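Long-range contacts in endoglucanase, glycoside hydrolase family 5 protein (Cytophaga hutchinsonii, PDB 5IHS), which probably hydrolyses internal beta-1,4-glucosidic bonds of cellulose with a TIM-barrel catalytic domain, working as a periplasmic endoglucanase: residues A[35-40]-A[212-217]; A[56-61]-A[281-286]; A[85-90]-A[121-126]. All coordinates share one frame; numbering follows the deposited sequence. Where two conformers were deposited one is given.

Contact 1. Residues A[35-40]-A[212-217]; sequences LSVKGN and RQNIMY
The two-stranded antiparallel hairpin 35-38/41-44, which precedes the first barrel strand, packs against the loop before, and first residues of, the sixth barrel strand, 215-221. The backbones run nearly at right angles (89°), so contact is made at one crossing, between Val37 and Asn214. Asn214 takes a left-handed backbone conformation, phi 60°, and its side-chain amide turns to the hairpin. Its OD1 accepts from the backbone N of Val37 at 3.0 Å, and NE2 of Gln213 reaches it at 2.8 Å; the donors lie out of the carbonyl plane, one on each face. Gln213 gets there because its chain, CG anti to the backbone N, bends at chi2. The same amide is fixed at its other end, ND2 donating to Thr188 O, so its flip is set by three bonds. CB of Ser36 rests against it, 3.3 Å from Asn214 OD1. Beside the Val37 bond a water joins the two backbones, donating to Val37 O at 2.9 Å and accepting from Asn214 N at 2.9 Å. Further along, Val37 CG2, anti to its carbonyl carbon, presses on Met216 CG at 3.5 Å, a tight carbon pair, while Met216 SD lies 4.0 Å from the same methyl. Met42 and Ile190 also touch Met216. A short N-terminal hairpin laid across the N-terminal end of the strands is a familiar addition to the TIM barrel of family 5 glycoside hydrolases.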
loop_
_atom_site.group_PDB
_atom_site.type_symbol
_atom_site.label_atom_id
_atom_site.label_comp_id
_atom_site.label_asym_id
_atom_site.label_seq_id
_atom_site.Cartn_x
_atom_site.Cartn_y
_atom_site.Cartn_z
ATOM N N LEU A 35 -9.061 -12.065 2.974
ATOM C CA LEU A 35 -8.783 -11.172 4.087
ATOM C C LEU A 35 -10.030 -10.391 4.481
ATOM O O LEU A 35 -10.893 -10.079 3.655
ATOM C CB LEU A 35 -7.677 -10.186 3.710
ATOM C CG LEU A 35 -6.375 -10.839 3.250
ATOM C CD1 LEU A 35 -5.383 -9.745 2.855
ATOM C CD2 LEU A 35 -5.767 -11.751 4.299
ATOM N N SER A 36 -10.099 -10.047 5.762
ATOM C CA SER A 36 -11.191 -9.241 6.284
ATOM C C SER A 36 -10.668 -8.459 7.484
ATOM O O SER A 36 -9.499 -8.572 7.861
ATOM C CB SER A 36 -12.402 -10.112 6.620
ATOM O OG SER A 36 -12.029 -11.073 7.563
ATOM N N VAL A 37 -11.538 -7.653 8.079
ATOM C CA VAL A 37 -11.168 -6.790 9.194
ATOM C C VAL A 37 -12.007 -7.173 10.400
ATOM O O VAL A 37 -13.230 -7.297 10.285
ATOM C CB VAL A 37 -11.361 -5.303 8.845
ATOM C CG1 VAL A 37 -10.978 -4.411 10.023
ATOM C CG2 VAL A 37 -10.549 -4.933 7.597
ATOM N N LYS A 38 -11.350 -7.339 11.547
ATOM C CA LYS A 38 -12.008 -7.555 12.833
ATOM C C LYS A 38 -11.383 -6.589 13.833
ATOM O O LYS A 38 -10.213 -6.752 14.205
ATOM C CB LYS A 38 -11.814 -8.999 13.289
ATOM C CG LYS A 38 -12.307 -9.320 14.693
ATOM C CD LYS A 38 -13.805 -9.114 14.835
ATOM C CE LYS A 38 -14.321 -9.667 16.159
ATOM N NZ LYS A 38 -14.361 -11.154 16.134
ATOM N N GLY A 39 -12.147 -5.579 14.258
ATOM C CA GLY A 39 -11.616 -4.601 15.195
ATOM C C GLY A 39 -10.378 -3.919 14.647
ATOM O O GLY A 39 -10.386 -3.345 13.550
ATOM N N ASN A 40 -9.291 -3.976 15.417
ATOM C CA ASN A 40 -8.031 -3.343 15.038
ATOM C C ASN A 40 -7.204 -4.189 14.075
ATOM O O ASN A 40 -6.078 -3.788 13.758
ATOM C CB ASN A 40 -7.130 -3.101 16.268
ATOM C CG ASN A 40 -7.710 -2.143 17.293
ATOM O OD1 ASN A 40 -7.631 -2.420 18.494
ATOM N ND2 ASN A 40 -8.242 -1.019 16.855
ATOM N N ARG A 212 -18.923 0.237 7.483
ATOM C CA ARG A 212 -19.117 -0.775 6.457
ATOM C C ARG A 212 -18.085 -1.878 6.675
ATOM O O ARG A 212 -17.064 -1.677 7.338
ATOM C CB ARG A 212 -18.989 -0.172 5.044
ATOM C CG ARG A 212 -19.956 0.986 4.798
ATOM C CD ARG A 212 -19.837 1.582 3.406
ATOM N NE ARG A 212 -20.752 2.708 3.243
ATOM C CZ ARG A 212 -20.941 3.361 2.104
ATOM N NH1 ARG A 212 -20.283 3.003 1.015
ATOM N NH2 ARG A 212 -21.786 4.381 2.052
ATOM N N GLN A 213 -18.359 -3.051 6.108
ATOM C CA GLN A 213 -17.501 -4.206 6.320
ATOM C C GLN A 213 -16.138 -4.051 5.644
ATOM O O GLN A 213 -16.041 -3.579 4.513
ATOM C CB GLN A 213 -18.219 -5.423 5.742
ATOM C CG GLN A 213 -17.531 -6.745 5.972
ATOM C CD GLN A 213 -17.622 -7.208 7.414
ATOM O OE1 GLN A 213 -18.629 -6.973 8.092
ATOM N NE2 GLN A 213 -16.566 -7.871 7.892
ATOM N N ASN A 214 -15.083 -4.500 6.341
ATOM C CA ASN A 214 -13.749 -4.696 5.761
ATOM C C ASN A 214 -13.151 -3.411 5.186
ATOM O O ASN A 214 -12.566 -3.406 4.099
ATOM C CB ASN A 214 -13.756 -5.846 4.758
ATOM C CG ASN A 214 -14.084 -7.158 5.418
ATOM O OD1 ASN A 214 -14.102 -7.259 6.646
ATOM N ND2 ASN A 214 -14.352 -8.169 4.615
ATOM N N ILE A 215 -13.244 -2.332 5.975
ATOM C CA ILE A 215 -12.606 -1.048 5.689
ATOM C C ILE A 215 -11.441 -0.848 6.655
ATOM O O ILE A 215 -11.567 -1.089 7.865
ATOM C CB ILE A 215 -13.605 0.122 5.813
ATOM C CG1 ILE A 215 -14.874 -0.123 4.995
ATOM C CG2 ILE A 215 -12.940 1.447 5.419
ATOM C CD1 ILE A 215 -14.647 -0.336 3.511
ATOM N N MET A 216 -10.308 -0.402 6.118
ATOM C CA MET A 216 -9.157 0.019 6.900
ATOM C C MET A 216 -8.792 1.443 6.512
ATOM O O MET A 216 -9.278 1.980 5.513
ATOM C CB MET A 216 -7.963 -0.916 6.661
ATOM C CG MET A 216 -8.272 -2.379 6.942
ATOM S SD MET A 216 -6.894 -3.501 6.640
ATOM C CE MET A 216 -5.978 -3.318 8.160
ATOM N N TYR A 217 -7.892 2.045 7.291
ATOM C CA TYR A 217 -7.531 3.449 7.130
ATOM C C TYR A 217 -6.025 3.592 6.995
ATOM O O TYR A 217 -5.252 2.918 7.684
ATOM C CB TYR A 217 -8.091 4.286 8.301
ATOM C CG TYR A 217 -9.588 4.094 8.410
ATOM C CD1 TYR A 217 -10.104 3.038 9.126
ATOM C CD2 TYR A 217 -10.475 4.918 7.737
ATOM C CE1 TYR A 217 -11.468 2.807 9.187
ATOM C CE2 TYR A 217 -11.841 4.710 7.798
ATOM C CZ TYR A 217 -12.334 3.648 8.522
ATOM O OH TYR A 217 -13.695 3.438 8.575
HETATM O O HOH W 1 -15.140 -5.394 9.145
#

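Contact 2. Residues A[56-61]-A[281-286]; sequences SLFWSQ and NWSIAD
The Trp282 indole has Ser283 CB over one face, 3.5 Å above its plane, and Trp59 CD1 at its edge; Trp59 in turn has CD1 3.5 Å above the Phe58 ring, toward the rim. Trp282 directs its edge at the face of Trp59, offset, with the planes 84° apart. Against Phe58 it lies obliquely, planes at 35°, and Trp282 CZ2 comes within 3.4 Å of Phe58 CD1. This aromatic cluster stands at the C-terminal, active-site end of the TIM barrel, where strands 53-57 and 279-284 close the sheet. The peptide between Trp282 and Ser283 is cis, as known from other family 5 enzymes, and the ring also lies nearly parallel to that of His125. An alanine at Trp282 would remove the indole from Phe58, Trp59 and His125 and would probably loosen the packing of those rings. Behind the rings Leu57 pairs in parallel with Ile284 through Ile284 N to Ser56 O at 2.9 Å; one step earlier Ser56 N donates to Asn281 O at 2.8 Å. Leu57 CD2 meets Ile284 CB at 3.8 Å. Beyond that pair the backbones part, and a water accepts from Phe58 N at 3.0 Å while donating to Ile284 O at 2.8 Å.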
loop_
_atom_site.group_PDB
_atom_site.type_symbol
_atom_site.label_atom_id
_atom_site.label_comp_id
_atom_site.label_asym_id
_atom_site.label_seq_id
_atom_site.Cartn_x
_atom_site.Cartn_y
_atom_site.Cartn_z
ATOM N N SER A 56 6.082 -0.931 -2.345
ATOM C CA SER A 56 5.335 -0.135 -3.302
ATOM C C SER A 56 6.185 0.147 -4.530
ATOM O O SER A 56 7.354 0.537 -4.424
ATOM C CB SER A 56 4.890 1.191 -2.680
ATOM O OG SER A 56 3.976 1.891 -3.518
ATOM N N LEU A 57 5.562 0.020 -5.689
ATOM C CA LEU A 57 6.073 0.647 -6.889
ATOM C C LEU A 57 5.874 2.158 -6.775
ATOM O O LEU A 57 5.087 2.658 -5.964
ATOM C CB LEU A 57 5.383 0.051 -8.115
ATOM C CG LEU A 57 5.538 -1.475 -8.242
ATOM C CD1 LEU A 57 4.674 -2.041 -9.343
ATOM C CD2 LEU A 57 6.978 -1.901 -8.429
ATOM N N PHE A 58 6.605 2.888 -7.597
ATOM C CA PHE A 58 6.534 4.344 -7.664
ATOM C C PHE A 58 5.459 4.731 -8.677
ATOM O O PHE A 58 4.983 3.896 -9.446
ATOM C CB PHE A 58 7.927 4.818 -8.096
ATOM C CG PHE A 58 8.192 6.322 -8.081
ATOM C CD1 PHE A 58 8.756 6.935 -6.968
ATOM C CD2 PHE A 58 8.053 7.084 -9.237
ATOM C CE1 PHE A 58 9.086 8.284 -6.988
ATOM C CE2 PHE A 58 8.398 8.430 -9.258
ATOM C CZ PHE A 58 8.913 9.024 -8.140
ATOM N N TRP A 59 5.087 6.011 -8.683
ATOM C CA TRP A 59 4.147 6.573 -9.651
ATOM C C TRP A 59 4.201 5.865 -11.001
ATOM O O TRP A 59 5.235 5.888 -11.679
ATOM C CB TRP A 59 4.492 8.032 -9.897
ATOM C CG TRP A 59 4.343 8.958 -8.736
ATOM C CD1 TRP A 59 5.252 9.226 -7.750
ATOM C CD2 TRP A 59 3.227 9.806 -8.493
ATOM N NE1 TRP A 59 4.751 10.184 -6.905
ATOM C CE2 TRP A 59 3.502 10.551 -7.336
ATOM C CE3 TRP A 59 2.012 10.003 -9.153
ATOM C CZ2 TRP A 59 2.603 11.493 -6.828
ATOM C CZ3 TRP A 59 1.128 10.934 -8.656
ATOM C CH2 TRP A 59 1.425 11.668 -7.507
ATOM N N SER A 60 3.077 5.295 -11.431
ATOM C CA SER A 60 3.057 4.457 -12.620
ATOM C C SER A 60 3.439 5.212 -13.887
ATOM O O SER A 60 3.989 4.606 -14.817
ATOM C CB SER A 60 1.672 3.844 -12.791
ATOM O OG SER A 60 0.649 4.822 -12.879
ATOM N N GLN A 61 3.136 6.510 -13.968
ATOM C CA GLN A 61 3.438 7.229 -15.204
ATOM C C GLN A 61 4.913 7.599 -15.325
ATOM O O GLN A 61 5.365 7.950 -16.423
ATOM C CB GLN A 61 2.519 8.451 -15.390
ATOM C CG GLN A 61 2.794 9.664 -14.510
ATOM C CD GLN A 61 2.030 9.636 -13.196
ATOM O OE1 GLN A 61 2.020 8.621 -12.484
ATOM N NE2 GLN A 61 1.384 10.752 -12.862
ATOM N N ASN A 281 6.968 -0.378 1.690
ATOM C CA ASN A 281 7.971 0.677 1.564
ATOM C C ASN A 281 7.935 1.368 0.206
ATOM O O ASN A 281 7.789 0.728 -0.842
ATOM C CB ASN A 281 9.366 0.091 1.773
ATOM C CG ASN A 281 10.471 1.108 1.547
ATOM O OD1 ASN A 281 11.239 1.000 0.592
ATOM N ND2 ASN A 281 10.577 2.078 2.447
ATOM N N TRP A 282 8.121 2.684 0.243
ATOM C CA TRP A 282 8.292 3.529 -0.934
ATOM C C TRP A 282 9.786 3.728 -1.169
ATOM O O TRP A 282 10.449 4.331 -0.307
ATOM C CB TRP A 282 7.631 4.872 -0.659
ATOM C CG TRP A 282 7.592 5.836 -1.802
ATOM C CD1 TRP A 282 8.479 6.838 -2.059
ATOM C CD2 TRP A 282 6.597 5.904 -2.829
ATOM N NE1 TRP A 282 8.096 7.528 -3.176
ATOM C CE2 TRP A 282 6.943 6.984 -3.668
ATOM C CE3 TRP A 282 5.448 5.158 -3.124
ATOM C CZ2 TRP A 282 6.173 7.343 -4.777
ATOM C CZ3 TRP A 282 4.686 5.517 -4.225
ATOM C CH2 TRP A 282 5.046 6.610 -5.028
ATOM N N SER A 283 10.350 3.266 -2.290
ATOM C CA SER A 283 9.663 2.568 -3.369
ATOM C C SER A 283 10.663 1.859 -4.272
ATOM O O SER A 283 11.866 2.136 -4.246
ATOM C CB SER A 283 8.869 3.531 -4.262
ATOM O OG SER A 283 9.726 4.273 -5.116
ATOM N N ILE A 284 10.124 0.985 -5.123
ATOM C CA ILE A 284 10.841 0.470 -6.286
ATOM C C ILE A 284 10.847 1.570 -7.350
ATOM O O ILE A 284 9.891 1.770 -8.099
ATOM C CB ILE A 284 10.233 -0.837 -6.795
ATOM C CG1 ILE A 284 10.274 -1.921 -5.698
ATOM C CG2 ILE A 284 10.925 -1.286 -8.065
ATOM C CD1 ILE A 284 11.664 -2.328 -5.236
ATOM N N ALA A 285 11.945 2.312 -7.376
ATOM C CA ALA A 285 12.200 3.388 -8.315
ATOM C C ALA A 285 13.700 3.533 -8.365
ATOM O O ALA A 285 14.384 3.225 -7.389
ATOM C CB ALA A 285 11.622 4.713 -7.822
ATOM N N ASP A 286 14.205 4.021 -9.496
ATOM C CA ASP A 286 15.636 4.242 -9.656
ATOM C C ASP A 286 15.987 5.724 -9.705
ATOM O O ASP A 286 17.070 6.090 -10.164
ATOM C CB ASP A 286 16.173 3.490 -10.873
ATOM C CG ASP A 286 15.797 4.133 -12.182
ATOM O OD1 ASP A 286 14.707 4.747 -12.242
ATOM O OD2 ASP A 286 16.590 4.005 -13.148
HETATM O O HOH W 2 7.857 1.573 -9.978
#

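Contact 3. Residues A[85-90]-A[121-126]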
loop_
_atom_site.group_PDB
_atom_site.type_symbol
_atom_site.label_atom_id
_atom_site.label_comp_id
_atom_site.label_asym_id
_atom_site.label_seq_id
_atom_site.Cartn_x
_atom_site.Cartn_y
_atom_site.Cartn_z
ATOM N N ARG A 85 2.381 -3.108 -4.053
ATOM C CA ARG A 85 1.460 -1.990 -4.266
ATOM C C ARG A 85 1.704 -1.346 -5.622
ATOM O O ARG A 85 2.826 -0.938 -5.936
ATOM C CB ARG A 85 1.605 -0.976 -3.136
ATOM C CG ARG A 85 0.821 0.326 -3.265
ATOM C CD ARG A 85 1.009 1.095 -1.993
ATOM N NE ARG A 85 0.270 2.340 -1.807
ATOM C CZ ARG A 85 0.797 3.566 -1.776
ATOM N NH1 ARG A 85 2.050 3.814 -2.147
ATOM N NH2 ARG A 85 0.030 4.566 -1.372
ATOM N N ALA A 86 0.641 -1.260 -6.420
ATOM C CA ALA A 86 0.651 -0.615 -7.730
ATOM C C ALA A 86 0.134 0.808 -7.537
ATOM O O ALA A 86 -1.055 1.005 -7.272
ATOM C CB ALA A 86 -0.227 -1.394 -8.706
ATOM N N ALA A 87 1.031 1.793 -7.656
ATOM C CA ALA A 87 0.742 3.200 -7.359
ATOM C C ALA A 87 0.370 3.904 -8.661
ATOM O O ALA A 87 1.212 4.520 -9.321
ATOM C CB ALA A 87 1.943 3.854 -6.682
ATOM N N MET A 88 -0.909 3.833 -9.021
ATOM C CA MET A 88 -1.367 4.378 -10.292
ATOM C C MET A 88 -1.522 5.892 -10.179
ATOM O O MET A 88 -2.412 6.394 -9.483
ATOM C CB MET A 88 -2.695 3.754 -10.701
ATOM C CG MET A 88 -3.045 4.125 -12.134
ATOM S SD MET A 88 -4.652 3.588 -12.726
ATOM C CE MET A 88 -5.720 4.573 -11.680
ATOM N N GLY A 89 -0.665 6.633 -10.877
ATOM C CA GLY A 89 -0.805 8.079 -10.886
ATOM C C GLY A 89 -2.114 8.490 -11.536
ATOM O O GLY A 89 -2.564 7.882 -12.505
ATOM N N VAL A 90 -2.734 9.524 -10.978
ATOM C CA VAL A 90 -4.054 9.983 -11.396
ATOM C C VAL A 90 -3.963 11.345 -12.093
ATOM O O VAL A 90 -4.329 11.475 -13.262
ATOM C CB VAL A 90 -5.027 10.000 -10.195
ATOM C CG1 VAL A 90 -6.375 10.556 -10.579
ATOM C CG2 VAL A 90 -5.160 8.595 -9.630
ATOM N N ILE A 121 -2.055 -4.415 -3.769
ATOM C CA ILE A 121 -2.821 -3.205 -3.501
ATOM C C ILE A 121 -2.968 -2.421 -4.796
ATOM O O ILE A 121 -1.969 -2.063 -5.428
ATOM C CB ILE A 121 -2.138 -2.337 -2.438
ATOM C CG1 ILE A 121 -1.985 -3.088 -1.116
ATOM C CG2 ILE A 121 -2.922 -1.047 -2.233
ATOM C CD1 ILE A 121 -1.013 -2.437 -0.163
ATOM N N ILE A 122 -4.218 -2.140 -5.160
ATOM C CA ILE A 122 -4.545 -1.274 -6.285
ATOM C C ILE A 122 -4.709 0.127 -5.702
ATOM O O ILE A 122 -5.734 0.423 -5.088
ATOM C CB ILE A 122 -5.818 -1.737 -7.001
ATOM C CG1 ILE A 122 -5.645 -3.145 -7.576
ATOM C CG2 ILE A 122 -6.215 -0.739 -8.096
ATOM C CD1 ILE A 122 -6.918 -3.738 -8.120
ATOM N N ASP A 123 -3.688 0.983 -5.875
ATOM C CA ASP A 123 -3.619 2.310 -5.260
ATOM C C ASP A 123 -3.939 3.408 -6.272
ATOM O O ASP A 123 -3.213 3.609 -7.257
ATOM C CB ASP A 123 -2.227 2.491 -4.651
ATOM C CG ASP A 123 -1.820 3.939 -4.395
ATOM O OD1 ASP A 123 -2.666 4.790 -4.054
ATOM O OD2 ASP A 123 -0.572 4.182 -4.518
ATOM N N TYR A 124 -5.036 4.122 -6.014
ATOM C CA TYR A 124 -5.424 5.320 -6.756
ATOM C C TYR A 124 -4.571 6.451 -6.198
ATOM O O TYR A 124 -4.888 7.053 -5.169
ATOM C CB TYR A 124 -6.916 5.556 -6.569
ATOM C CG TYR A 124 -7.575 6.440 -7.599
ATOM C CD1 TYR A 124 -7.790 5.977 -8.897
ATOM C CD2 TYR A 124 -8.005 7.718 -7.290
ATOM C CE1 TYR A 124 -8.405 6.766 -9.850
ATOM C CE2 TYR A 124 -8.629 8.513 -8.244
ATOM C CZ TYR A 124 -8.820 8.029 -9.522
ATOM O OH TYR A 124 -9.432 8.785 -10.496
ATOM N N HIS A 125 -3.448 6.707 -6.872
ATOM C CA HIS A 125 -2.355 7.481 -6.288
ATOM C C HIS A 125 -2.581 8.965 -6.564
ATOM O O HIS A 125 -1.936 9.592 -7.407
ATOM C CB HIS A 125 -1.008 6.971 -6.783
ATOM C CG HIS A 125 0.124 7.332 -5.882
ATOM N ND1 HIS A 125 0.417 6.619 -4.741
ATOM C CD2 HIS A 125 1.027 8.340 -5.953
ATOM C CE1 HIS A 125 1.469 7.160 -4.158
ATOM N NE2 HIS A 125 1.855 8.212 -4.865
ATOM N N SER A 126 -3.547 9.504 -5.823
ATOM C CA SER A 126 -4.049 10.857 -5.989
ATOM C C SER A 126 -3.946 11.655 -4.695
ATOM O O SER A 126 -4.033 11.106 -3.592
ATOM C CB SER A 126 -5.524 10.813 -6.404
ATOM O OG SER A 126 -6.080 12.110 -6.548
HETATM O O HOH W 3 -2.028 11.874 -8.877
#
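Ile121 opens the pairing: its O accepts from Ala86 N at 2.9 Å, and its CB rests on that of Arg85. Ile122 turns to the other face, against helices 99-116 and 133-147. Asp123 N binds Ala86 O at 3.0 Å, its O accepts from Met88 N, and its carboxylate, CG anti to the backbone N, stacks on the extended Arg85, planes 10° apart. Asp123 OD2 lies over the guanidinium face, 3.1 Å from Arg85 CZ, so no N-H points at it: a salt bridge of charges alone, 3.2 Å from Arg85 NH2; NE and NH1 bind Glu156 and Glu248. These are the second and third parallel strands of the TIM barrel, joined by helix 99-116 in a beta-alpha-beta crossover. Tyr124 points outward, and Val90 CG2 sits 3.5 Å from its ring centroid, 2° off the normal. Inward again, His125 N binds Met88 O at 2.8 Å, while ND1 donates 2.6 Å to the syn lone pair of Asp123 OD2, whose charge would probably polarise the imidazole. Its ring stands 77° to the guanidinium, with Arg85 NH1 at the edge. Ser126 packs CB on Val90 CB; a water accepts from Val90 N and donates 2.7 Å to His125 O.

In the fold
All three contacts touch one eight-stranded parallel barrel. Contact 2 joins strands 53-57 and 279-284, first and last, closing it; contact 3 joins the second and third strands; contact 1 sets the N-terminal hairpin against the sixth. Contacts 2 and 3 are neighbours, their centres about 10 Å apart, and meet where Leu57 and Ser60 bond to the backbone of strand 83-89. Contact 1 lies across the chain's centre from contact 2, about 26 Å centre to centre, and about 20 Å from the centre of contact 3. Contact 3 is nested inside the loops closed by the others, which cross along the chain. Contact 1 lies at the N-terminal end of the strands; contacts 2 and 3 reach the C-terminal, active-site end.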